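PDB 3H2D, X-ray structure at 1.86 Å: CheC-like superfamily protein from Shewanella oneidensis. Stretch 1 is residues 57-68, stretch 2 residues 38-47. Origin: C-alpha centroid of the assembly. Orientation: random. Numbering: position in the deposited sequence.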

ATOM      1  N   SER B  57       6.076  -0.751  -7.386  1.00 21.51           N
ATOM      2  CA  SER B  57       5.088  -1.189  -6.418  1.00 23.32           C
ATOM      3  C   SER B  57       4.583  -2.570  -6.775  1.00 22.49           C
ATOM      4  O   SER B  57       4.492  -2.917  -7.950  1.00 22.76           O
ATOM      5  CB  SER B  57       3.901  -0.188  -6.410  1.00 22.57           C
ATOM      6  OG  SER B  57       3.419   0.090  -7.748  1.00 24.09           O
ATOM      7  N   LEU B  58       4.287  -3.357  -5.738  1.00 24.19           N
ATOM      8  CA  LEU B  58       3.660  -4.673  -5.838  1.00 22.33           C
ATOM      9  C   LEU B  58       2.451  -4.739  -4.908  1.00 21.63           C
ATOM     10  O   LEU B  58       2.520  -4.272  -3.787  1.00 22.95           O
ATOM     11  CB  LEU B  58       4.640  -5.738  -5.378  1.00 22.23           C
ATOM     12  CG  LEU B  58       4.116  -7.148  -5.120  1.00 25.40           C
ATOM     13  CD1 LEU B  58       3.624  -7.773  -6.437  1.00 28.57           C
ATOM     14  CD2 LEU B  58       5.221  -7.973  -4.497  1.00 30.56           C
ATOM     15  N   SER B  59       1.350  -5.291  -5.413  1.00 22.91           N
ATOM     16  CA  SER B  59       0.164  -5.640  -4.596  1.00 20.58           C
ATOM     17  C   SER B  59      -0.228  -7.094  -4.851  1.00 21.23           C
ATOM     18  O   SER B  59      -0.185  -7.571  -5.978  1.00 22.07           O
ATOM     19  CB  SER B  59      -1.040  -4.705  -4.812  1.00 22.41           C
ATOM     20  OG  SER B  59      -1.535  -4.742  -6.129  1.00 21.99           O
ATOM     21  N   ILE B  60      -0.587  -7.791  -3.777  1.00 22.69           N
ATOM     22  CA  ILE B  60      -1.102  -9.149  -3.857  1.00 22.42           C
ATOM     23  C   ILE B  60      -2.451  -9.103  -3.137  1.00 22.80           C
ATOM     24  O   ILE B  60      -2.501  -8.873  -1.959  1.00 23.61           O
ATOM     25  CB  ILE B  60      -0.184 -10.165  -3.151  1.00 21.53           C
ATOM     26  CG1 ILE B  60       1.266 -10.063  -3.632  1.00 25.04           C
ATOM     27  CG2 ILE B  60      -0.662 -11.613  -3.334  1.00 25.40           C
ATOM     28  CD1 ILE B  60       2.247 -10.863  -2.682  1.00 26.36           C
ATOM     29  N   THR B  61      -3.512  -9.410  -3.855  1.00 22.11           N
ATOM     30  CA  THR B  61      -4.873  -9.237  -3.356  1.00 23.48           C
ATOM     31  C   THR B  61      -5.556 -10.587  -3.317  1.00 22.96           C
ATOM     32  O   THR B  61      -5.379 -11.354  -4.261  1.00 23.01           O
ATOM     33  CB  THR B  61      -5.628  -8.267  -4.284  1.00 24.53           C
ATOM     34  OG1 THR B  61      -4.978  -6.972  -4.239  1.00 24.17           O
ATOM     35  CG2 THR B  61      -7.132  -8.125  -3.882  1.00 23.94           C
ATOM     36  N   PHE B  62      -6.282 -10.865  -2.229  1.00 20.77           N
ATOM     37  CA  PHE B  62      -6.977 -12.135  -1.998  1.00 21.61           C
ATOM     38  C   PHE B  62      -8.451 -11.931  -1.618  1.00 22.22           C
ATOM     39  O   PHE B  62      -8.772 -11.035  -0.822  1.00 23.45           O
ATOM     40  CB  PHE B  62      -6.364 -12.930  -0.837  1.00 23.53           C
ATOM     41  CG  PHE B  62      -4.895 -13.245  -0.966  1.00 24.64           C
ATOM     42  CD1 PHE B  62      -3.949 -12.360  -0.466  1.00 23.98           C
ATOM     43  CD2 PHE B  62      -4.453 -14.437  -1.526  1.00 26.68           C
ATOM     44  CE1 PHE B  62      -2.578 -12.665  -0.561  1.00 29.90           C
ATOM     45  CE2 PHE B  62      -3.093 -14.743  -1.595  1.00 25.48           C
ATOM     46  CZ  PHE B  62      -2.172 -13.855  -1.095  1.00 23.09           C
ATOM     47  N   GLU B  63      -9.342 -12.811  -2.094  1.00 24.42           N
ATOM     48  CA  GLU B  63     -10.677 -12.922  -1.516  1.00 23.37           C
ATOM     49  C   GLU B  63     -10.608 -13.603  -0.171  1.00 22.05           C
ATOM     50  O   GLU B  63      -9.703 -14.393   0.077  1.00 21.75           O
ATOM     51  CB  GLU B  63     -11.637 -13.689  -2.464  1.00 23.29           C
ATOM     52  CG  GLU B  63     -12.002 -12.820  -3.633  1.00 24.61           C
ATOM     53  CD  GLU B  63     -12.776 -13.517  -4.709  1.00 25.26           C
ATOM     54  OE1 GLU B  63     -12.737 -14.763  -4.769  1.00 22.91           O
ATOM     55  OE2 GLU B  63     -13.385 -12.789  -5.528  1.00 31.63           O
ATOM     56  N   GLN B  64     -11.562 -13.294   0.694  1.00 22.10           N
ATOM     57  CA  GLN B  64     -11.543 -13.783   2.063  1.00 22.12           C
ATOM     58  C   GLN B  64     -11.486 -15.290   2.167  1.00 23.33           C
ATOM     59  O   GLN B  64     -10.725 -15.823   2.987  1.00 22.55           O
ATOM     60  CB  GLN B  64     -12.747 -13.259   2.836  1.00 23.09           C
ATOM     61  CG  GLN B  64     -12.815 -13.818   4.252  1.00 23.21           C
ATOM     62  CD  GLN B  64     -13.784 -13.103   5.152  1.00 25.11           C
ATOM     63  OE1 GLN B  64     -13.791 -11.895   5.232  1.00 27.99           O
ATOM     64  NE2 GLN B  64     -14.614 -13.881   5.860  1.00 29.10           N
ATOM     65  N   LYS B  65     -12.337 -16.012   1.425  1.00 22.47           N
ATOM     66  CA  LYS B  65     -12.361 -17.494   1.598  1.00 23.97           C
ATOM     67  C   LYS B  65     -10.994 -18.132   1.202  1.00 23.80           C
ATOM     68  O   LYS B  65     -10.510 -19.093   1.833  1.00 20.71           O
ATOM     69  CB  LYS B  65     -13.514 -18.109   0.800  1.00 24.99           C
ATOM     70  CG  LYS B  65     -13.733 -19.588   1.043  1.00 25.93           C
ATOM     71  CD  LYS B  65     -14.682 -20.152   0.003  1.00 31.51           C
ATOM     72  CE  LYS B  65     -14.933 -21.625   0.166  1.00 31.33           C
ATOM     73  NZ  LYS B  65     -15.835 -21.900   1.347  1.00 37.97           N
ATOM     74  N   LEU B  66     -10.373 -17.552   0.186  1.00 23.38           N
ATOM     75  CA  LEU B  66      -9.069 -18.001  -0.267  1.00 21.77           C
ATOM     76  C   LEU B  66      -7.988 -17.754   0.776  1.00 23.03           C
ATOM     77  O   LEU B  66      -7.238 -18.692   1.092  1.00 23.44           O
ATOM     78  CB  LEU B  66      -8.693 -17.390  -1.605  1.00 20.03           C
ATOM     79  CG  LEU B  66      -7.276 -17.653  -2.155  1.00 20.77           C
ATOM     80  CD1 LEU B  66      -6.906 -19.128  -2.242  1.00 21.39           C
ATOM     81  CD2 LEU B  66      -7.040 -16.942  -3.512  1.00 22.58           C
ATOM     82  N   VAL B  67      -7.893 -16.534   1.306  1.00 23.10           N
ATOM     83  CA  VAL B  67      -6.827 -16.243   2.272  1.00 23.53           C
ATOM     84  C   VAL B  67      -7.027 -17.073   3.561  1.00 20.97           C
ATOM     85  O   VAL B  67      -6.056 -17.486   4.191  1.00 21.64           O
ATOM     86  CB  VAL B  67      -6.743 -14.745   2.619  1.00 22.34           C
ATOM     87  CG1 VAL B  67      -7.793 -14.342   3.587  1.00 25.61           C
ATOM     88  CG2 VAL B  67      -5.305 -14.323   3.118  1.00 25.40           C
ATOM     89  N   LEU B  68      -8.279 -17.275   3.972  1.00 22.31           N
ATOM     90  CA  LEU B  68      -8.553 -18.133   5.120  1.00 23.04           C
ATOM     91  C   LEU B  68      -8.185 -19.604   4.888  1.00 21.35           C
ATOM     92  O   LEU B  68      -7.754 -20.296   5.829  1.00 20.90           O
ATOM     93  CB  LEU B  68      -9.986 -17.987   5.591  1.00 22.65           C
ATOM     94  CG  LEU B  68     -10.385 -16.617   6.164  1.00 24.25           C
ATOM     95  CD1 LEU B  68     -11.872 -16.636   6.496  1.00 23.24           C
ATOM     96  CD2 LEU B  68      -9.543 -16.294   7.431  1.00 20.92           C
TER
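Stretch 2 38-47: LAKGDVSGLI

The contact between these two stretches is an antiparallel β-ladder, closed at one end by an aspartate at the corner of stretch 2 that reaches to the start of the helix following strand 57-62. Stretch 2 is extended from V43 to I47 and runs alongside strand 57-62 with an angle of 170° between their N-to-C directions, so that the two are almost exactly antiparallel; their axes approach to 4.6 Å.

Antiparallel pairing alternates two kinds of residue pair, and both are clear here. L58 with I47, I60 with G45 and F62 with V43 are the hydrogen-bonded pairs, each joined by two backbone bonds. I60 N donates to G45 O at 2.8 Å and G45 N returns to I60 O at 2.8 Å; L58 N to I47 O and I47 N to L58 O are both 3.0 Å. In the last pair F62 N lies 2.9 Å from V43 O, while V43 N reaches F62 O at a longer 3.2 Å. That carbonyl is shared: D42 N also donates to F62 O, at 2.9 Å, as the chain turns a corner at D42.

Between these lie the non-hydrogen-bonded pairs, S59 with L46 and T61 with S44, whose CA atoms come closer, 4.4 and 4.1 Å apart. Here CA-H...O contacts supplement the ladder, as from S44 CA to I60 O at 3.2 Å and from S59 CA to G45 O at 3.3 Å.

The alternation also sorts the side chains. One face carries S59, T61, S44 and L46, and on it the hydroxyls of T61 and S44 form a hydrogen bond, OG1 to OG, of 2.7 Å. The other carries L58, I60, F62, V43 and I47, where packing is apolar: L58 CB meets I47 CG2 at 3.9 Å and F62 CB meets V43 CG1 at 4.0 Å. The same V43 CG1 lies 3.7 Å from V67 CG2, so the valine touches both the strand and the helix beyond it.

Beyond the ladder, G41 illustrates how the absence of a side chain can permit close passage. Its CA is 3.5 Å from T61 CG2, and a β-carbon in ideal position would clash with that methyl group and with F62 O. The next residue, D42, points its side chain toward stretch 1 and accepts a hydrogen bond at OD2 from Q64 N, 2.8 Å away. Amide groups in the first turn of a helix lack backbone acceptors from a preceding turn, and here the carboxylate supplies one from across the contact.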

ATOM      1  N   LEU B  38     -11.040  -3.799 -11.830  1.00 49.70           N
ATOM      2  CA  LEU B  38     -11.909  -4.933 -11.555  1.00 47.21           C
ATOM      3  C   LEU B  38     -11.288  -5.960 -10.614  1.00 42.84           C
ATOM      4  O   LEU B  38     -11.930  -6.989 -10.278  1.00 42.02           O
ATOM      5  CB  LEU B  38     -12.289  -5.608 -12.890  1.00 46.99           C
ATOM      6  N   ALA B  39     -10.047  -5.725 -10.186  1.00 38.08           N
ATOM      7  CA  ALA B  39      -9.368  -6.744  -9.394  1.00 35.61           C
ATOM      8  C   ALA B  39      -9.672  -6.502  -7.908  1.00 34.21           C
ATOM      9  O   ALA B  39      -8.818  -5.985  -7.164  1.00 31.96           O
ATOM     10  CB  ALA B  39      -7.906  -6.728  -9.658  1.00 35.43           C
ATOM     11  N   LYS B  40     -10.913  -6.834  -7.514  1.00 32.10           N
ATOM     12  CA  LYS B  40     -11.396  -6.645  -6.149  1.00 29.55           C
ATOM     13  C   LYS B  40     -10.912  -7.796  -5.244  1.00 27.47           C
ATOM     14  O   LYS B  40     -10.815  -8.950  -5.674  1.00 24.08           O
ATOM     15  CB  LYS B  40     -12.944  -6.614  -6.097  1.00 29.64           C
ATOM     16  CG  LYS B  40     -13.589  -5.402  -6.714  1.00 33.62           C
ATOM     17  CD  LYS B  40     -15.090  -5.402  -6.433  1.00 33.64           C
ATOM     18  CE  LYS B  40     -15.794  -4.167  -7.013  1.00 40.91           C
ATOM     19  N   GLY B  41     -10.629  -7.473  -3.993  1.00 25.27           N
ATOM     20  CA  GLY B  41     -10.479  -8.464  -2.974  1.00 23.35           C
ATOM     21  C   GLY B  41     -10.779  -7.918  -1.590  1.00 22.39           C
ATOM     22  O   GLY B  41     -11.267  -6.818  -1.412  1.00 23.00           O
ATOM     23  N   ASP B  42     -10.460  -8.724  -0.602  1.00 21.66           N
ATOM     24  CA  ASP B  42     -10.858  -8.478   0.789  1.00 23.25           C
ATOM     25  C   ASP B  42      -9.650  -8.203   1.708  1.00 23.16           C
ATOM     26  O   ASP B  42      -9.760  -7.558   2.753  1.00 23.46           O
ATOM     27  CB  ASP B  42     -11.654  -9.683   1.273  1.00 23.76           C
ATOM     28  CG  ASP B  42     -12.870  -9.920   0.424  1.00 27.83           C
ATOM     29  OD1 ASP B  42     -13.568  -8.916   0.073  1.00 21.15           O
ATOM     30  OD2 ASP B  42     -13.122 -11.101   0.097  1.00 23.42           O
ATOM     31  N   VAL B  43      -8.504  -8.719   1.324  1.00 23.16           N
ATOM     32  CA  VAL B  43      -7.251  -8.410   2.048  1.00 21.81           C
ATOM     33  C   VAL B  43      -6.140  -8.337   1.015  1.00 23.11           C
ATOM     34  O   VAL B  43      -6.111  -9.164   0.095  1.00 24.04           O
ATOM     35  CB  VAL B  43      -6.969  -9.451   3.171  1.00 23.59           C
ATOM     36  CG1 VAL B  43      -6.670 -10.883   2.632  1.00 23.46           C
ATOM     37  CG2 VAL B  43      -5.835  -8.928   4.076  1.00 21.29           C
ATOM     38  N   SER B  44      -5.233  -7.359   1.146  1.00 23.13           N
ATOM     39  CA  SER B  44      -4.152  -7.199   0.162  1.00 23.45           C
ATOM     40  C   SER B  44      -2.857  -6.866   0.868  1.00 24.04           C
ATOM     41  O   SER B  44      -2.883  -6.106   1.833  1.00 22.75           O
ATOM     42  CB  SER B  44      -4.479  -6.078  -0.836  1.00 24.30           C
ATOM     43  OG  SER B  44      -5.562  -6.413  -1.674  1.00 25.60           O
ATOM     44  N   GLY B  45      -1.750  -7.435   0.376  1.00 22.85           N
ATOM     45  CA  GLY B  45      -0.400  -7.066   0.808  1.00 22.79           C
ATOM     46  C   GLY B  45       0.222  -6.148  -0.252  1.00 22.66           C
ATOM     47  O   GLY B  45       0.234  -6.489  -1.426  1.00 23.47           O
ATOM     48  N   LEU B  46       0.708  -4.984   0.187  1.00 21.60           N
ATOM     49  CA  LEU B  46       1.287  -3.952  -0.661  1.00 23.72           C
ATOM     50  C   LEU B  46       2.708  -3.627  -0.184  1.00 22.35           C
ATOM     51  O   LEU B  46       2.960  -3.565   1.022  1.00 25.50           O
ATOM     52  CB  LEU B  46       0.467  -2.664  -0.602  1.00 24.69           C
ATOM     53  CG  LEU B  46      -0.826  -2.593  -1.417  1.00 29.95           C
ATOM     54  CD1 LEU B  46      -1.804  -3.594  -0.915  1.00 30.83           C
ATOM     55  CD2 LEU B  46      -1.391  -1.142  -1.297  1.00 27.00           C
ATOM     56  N   ILE B  47       3.622  -3.410  -1.122  1.00 22.14           N
ATOM     57  CA  ILE B  47       5.000  -3.099  -0.796  1.00 20.71           C
ATOM     58  C   ILE B  47       5.640  -2.302  -1.906  1.00 22.32           C
ATOM     59  O   ILE B  47       5.393  -2.531  -3.088  1.00 23.28           O
ATOM     60  CB  ILE B  47       5.812  -4.396  -0.488  1.00 22.77           C
ATOM     61  CG1 ILE B  47       7.134  -4.104   0.252  1.00 21.84           C
ATOM     62  CG2 ILE B  47       5.965  -5.319  -1.772  1.00 23.15           C
ATOM     63  CD1 ILE B  47       7.681  -5.310   1.024  1.00 19.33           C
TER